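Local coordinates for HutD family protein (Pseudomonas aeruginosa, PDB 1YLL), which is of unknown function but belongs to the HutD family of the cupin clan, probably linked to histidine utilisation, at residues S56-A59 and G60-R63; M17-K20 and N21-S25. All coordinates share one frame; numbering follows the deposited sequence.

Contact 1. Residues S56-A59 and G60-R63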
# COMPACT_ATOMS: atom_id res chain seq x y z
N SER D 56 -18.16 -4.02 38.15
CA SER D 56 -18.87 -2.78 38.44
C SER D 56 -19.81 -2.48 37.28
O SER D 56 -19.54 -2.84 36.13
CB SER D 56 -17.86 -1.64 38.60
OG SER D 56 -16.99 -1.89 39.69
N GLY D 57 -20.90 -1.79 37.58
CA GLY D 57 -21.87 -1.50 36.54
C GLY D 57 -21.57 -0.30 35.67
O GLY D 57 -20.88 0.64 36.06
N PHE D 58 -22.12 -0.35 34.48
CA PHE D 58 -21.99 0.74 33.52
C PHE D 58 -23.42 0.89 33.10
O PHE D 58 -23.85 0.44 32.03
CB PHE D 58 -21.09 0.33 32.35
CG PHE D 58 -19.61 0.51 32.63
CD1 PHE D 58 -18.87 -0.50 33.23
CD2 PHE D 58 -18.97 1.68 32.27
CE1 PHE D 58 -17.50 -0.34 33.45
CE2 PHE D 58 -17.59 1.88 32.49
CZ PHE D 58 -16.86 0.85 33.08
N ALA D 59 -24.19 1.49 34.00
CA ALA D 59 -25.61 1.69 33.79
C ALA D 59 -25.93 2.34 32.46
O ALA D 59 -25.37 3.39 32.11
CB ALA D 59 -26.17 2.56 34.92
N GLY D 60 -26.86 1.73 31.73
CA GLY D 60 -27.31 2.26 30.46
C GLY D 60 -26.47 1.89 29.25
O GLY D 60 -26.89 2.14 28.11
N TYR D 61 -25.32 1.27 29.48
CA TYR D 61 -24.43 0.89 28.39
C TYR D 61 -24.51 -0.57 28.00
O TYR D 61 -24.88 -1.42 28.82
CB TYR D 61 -22.97 1.12 28.78
CG TYR D 61 -22.56 2.56 28.94
CD1 TYR D 61 -22.57 3.17 30.19
CD2 TYR D 61 -22.13 3.30 27.84
CE1 TYR D 61 -22.14 4.50 30.35
CE2 TYR D 61 -21.70 4.62 27.98
CZ TYR D 61 -21.69 5.22 29.23
OH TYR D 61 -21.18 6.49 29.39
N GLN D 62 -24.19 -0.84 26.73
CA GLN D 62 -24.11 -2.21 26.20
C GLN D 62 -22.61 -2.56 26.29
O GLN D 62 -21.76 -1.74 26.02
CB GLN D 62 -24.50 -2.23 24.72
CG GLN D 62 -24.24 -3.57 24.04
CD GLN D 62 -25.09 -4.66 24.63
OE1 GLN D 62 -24.60 -5.71 25.07
NE2 GLN D 62 -26.39 -4.43 24.64
N ARG D 63 -22.32 -3.78 26.67
CA ARG D 63 -20.92 -4.20 26.78
C ARG D 63 -20.67 -5.42 25.91
O ARG D 63 -21.55 -6.28 25.73
CB ARG D 63 -20.58 -4.56 28.24
CG ARG D 63 -20.72 -3.41 29.24
CD ARG D 63 -20.05 -3.75 30.59
NE ARG D 63 -18.62 -4.07 30.42
CZ ARG D 63 -17.77 -4.25 31.43
NH1 ARG D 63 -18.20 -4.14 32.67
NH2 ARG D 63 -16.48 -4.52 31.19
O HOH W 1 -20.88 -3.65 33.77
O HOH W 2 -16.99 -3.56 35.25
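G60 follows A59 at the corner of a tight reversal that runs from F58 to Y61. It has the positive phi of the third position of a type II beta turn. The NH of G60 is hydrogen-bonded to the carboxylate of D96, which fastens the corner to the loop after strand 91-94. Y61 closes the turn: its N donates to F58 O at 3.1 Å, with an N-H...O angle of 159°. The side chain of Y61 then folds back along the turn, CG anti to its own carbonyl carbon, and lays Y61 CD1 3.4 Å from A59 O. The same CD1 lies at the edge of the F58 ring, near its plane, and meets F58 CB at 3.9 Å. The far end of this buried tyrosine is held elsewhere, its hydroxyl hydrogen-bonded to the backbone O of F40. Two residues on, R63 reaches back across the loop with a bend at chi3 (58°). This brings R63 NH1 to 3.7 Å from F58 CD1; the phenyl and guanidinium planes stand 71° apart, and CE1 of the phenylalanine lies over one guanidinium face. S56 O is near the guanidinium plane but 3.9 Å from R63 NH1, and two waters span that distance, each donating to S56 O and accepting from NH1. The arginine thus grips the loop by a doubled water bridge, while its NH2 is hydrogen-bonded to N112 OD1 on strand 108-115. The whole is a type II beta turn leading into strand 62-69, consistent with the N-terminal cupin-like half of the HutD family's all-beta fold.

Contact 2. Residues M17-K20 and N21-S25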
# COMPACT_ATOMS: atom_id res chain seq x y z
N MSE D 17 -5.17 2.10 35.19
CA MSE D 17 -5.86 2.49 36.39
C MSE D 17 -6.28 1.27 37.22
O MSE D 17 -7.15 0.49 36.85
CB MSE D 17 -7.09 3.35 36.05
CG MSE D 17 -7.97 3.64 37.25
SE MSE D 17 -7.28 4.95 38.52
CE MSE D 17 -5.65 4.17 39.10
N PRO D 18 -5.62 1.07 38.37
CA PRO D 18 -5.96 -0.06 39.25
C PRO D 18 -7.40 0.03 39.76
O PRO D 18 -7.90 1.10 40.05
CB PRO D 18 -4.96 0.08 40.39
CG PRO D 18 -3.77 0.74 39.75
CD PRO D 18 -4.36 1.72 38.79
N TRP D 19 -8.09 -1.10 39.84
CA TRP D 19 -9.45 -1.07 40.37
C TRP D 19 -9.37 -0.87 41.88
O TRP D 19 -8.52 -1.45 42.54
CB TRP D 19 -10.13 -2.40 40.11
CG TRP D 19 -10.26 -2.79 38.70
CD1 TRP D 19 -10.04 -2.02 37.59
CD2 TRP D 19 -10.69 -4.07 38.23
NE1 TRP D 19 -10.31 -2.75 36.45
CE2 TRP D 19 -10.71 -4.01 36.82
CE3 TRP D 19 -11.07 -5.26 38.86
CZ2 TRP D 19 -11.09 -5.10 36.03
CZ3 TRP D 19 -11.44 -6.35 38.08
CH2 TRP D 19 -11.45 -6.26 36.68
N LYS D 20 -10.27 -0.07 42.43
CA LYS D 20 -10.28 0.20 43.87
C LYS D 20 -10.39 -1.04 44.76
O LYS D 20 -10.10 -0.98 45.96
CB LYS D 20 -11.41 1.18 44.19
CG LYS D 20 -11.26 2.50 43.46
CD LYS D 20 -12.50 3.37 43.59
CE LYS D 20 -12.51 4.47 42.52
NZ LYS D 20 -11.24 5.28 42.50
N ASN D 21 -10.80 -2.17 44.19
CA ASN D 21 -10.95 -3.41 44.94
C ASN D 21 -9.71 -4.30 44.82
O ASN D 21 -9.65 -5.38 45.41
CB ASN D 21 -12.15 -4.18 44.44
CG ASN D 21 -12.04 -4.49 42.98
OD1 ASN D 21 -11.15 -5.23 42.57
ND2 ASN D 21 -12.93 -3.92 42.19
N GLY D 22 -8.75 -3.86 44.02
CA GLY D 22 -7.52 -4.61 43.84
C GLY D 22 -7.59 -5.92 43.06
O GLY D 22 -6.61 -6.65 42.96
N ALA D 23 -8.75 -6.22 42.50
CA ALA D 23 -8.90 -7.45 41.77
C ALA D 23 -8.46 -7.29 40.32
O ALA D 23 -8.47 -8.25 39.56
CB ALA D 23 -10.38 -7.92 41.82
N GLY D 24 -8.05 -6.07 39.95
CA GLY D 24 -7.62 -5.85 38.57
C GLY D 24 -7.28 -4.41 38.20
O GLY D 24 -7.12 -3.55 39.05
N SER D 25 -7.17 -4.15 36.90
CA SER D 25 -6.85 -2.80 36.47
C SER D 25 -7.37 -2.63 35.06
O SER D 25 -7.63 -3.60 34.36
CB SER D 25 -5.34 -2.57 36.50
OG SER D 25 -4.67 -3.50 35.67
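Chi1 of -60° in W19 sets CG anti to the carbonyl carbon, and chi2 turns the indole so that one face lies against the backbone of G24 and S25. N21, its CG placed between the backbone N and the carbonyl carbon, carries its amide back toward the same tryptophan, where N21 ND2 lies 3.8 Å from W19 CB. Over the indole face the fit is close: G24 CA stands 3.7 Å from the centroid of the six-membered ring of W19 and 20° off its normal, a CH-pi contact, and the peptide leading on to S25 continues across the face. At G24 the indole therefore lies directly on the main chain. A23 adds its CB at 4.0 Å from W19 CE3.

The segments form the end of a beta hairpin, strands 17-18 and 24-31, at the outer border of a six-stranded antiparallel sheet. P18 and S25 face each other as a non-hydrogen-bonded pair, with P18 CA packed against S25 CB. One step nearer the turn, W19 N donates almost straight to G24 O (2.8 Å, N-H...O angle 174°). The chain reverses through a type I beta turn from W19 to G22, in which G22 N is hydrogen-bonded to W19 O at 2.8 Å. N21 OD1 also accepts from A23 N, giving an Asx turn, although the position of that oxygen is less certain. On the other side of the pairing, M17 O receives a CA-H...O contact from S25 CA at 3.3 Å. The indole NE1 is hydrogen-bonded to the hydroxyl of T26, and A47 and V49 of strand 42-49 also pack on the ring.

From the N terminus, the chain first reaches contact 2, where residues 17-25 fold back on themselves and close the hairpin between strands 17-18 and 24-31. It then runs through strands 24-31, 42-49 and 53-55 before contact 1 closes the turn ahead of strand 62-69. The two closures are in series, and neither nests within nor crosses the other. Both feed the same six-stranded antiparallel sheet: contact 2 lies at strand 17-18 on one border, contact 1 where strand 62-69 enters between 108-115 and 91-94. Their centres are about 17 Å apart and their nearest atoms about 5 Å, without touching. Contact 1 also connects that sheet with strand 53-55 of a separate four-stranded sheet.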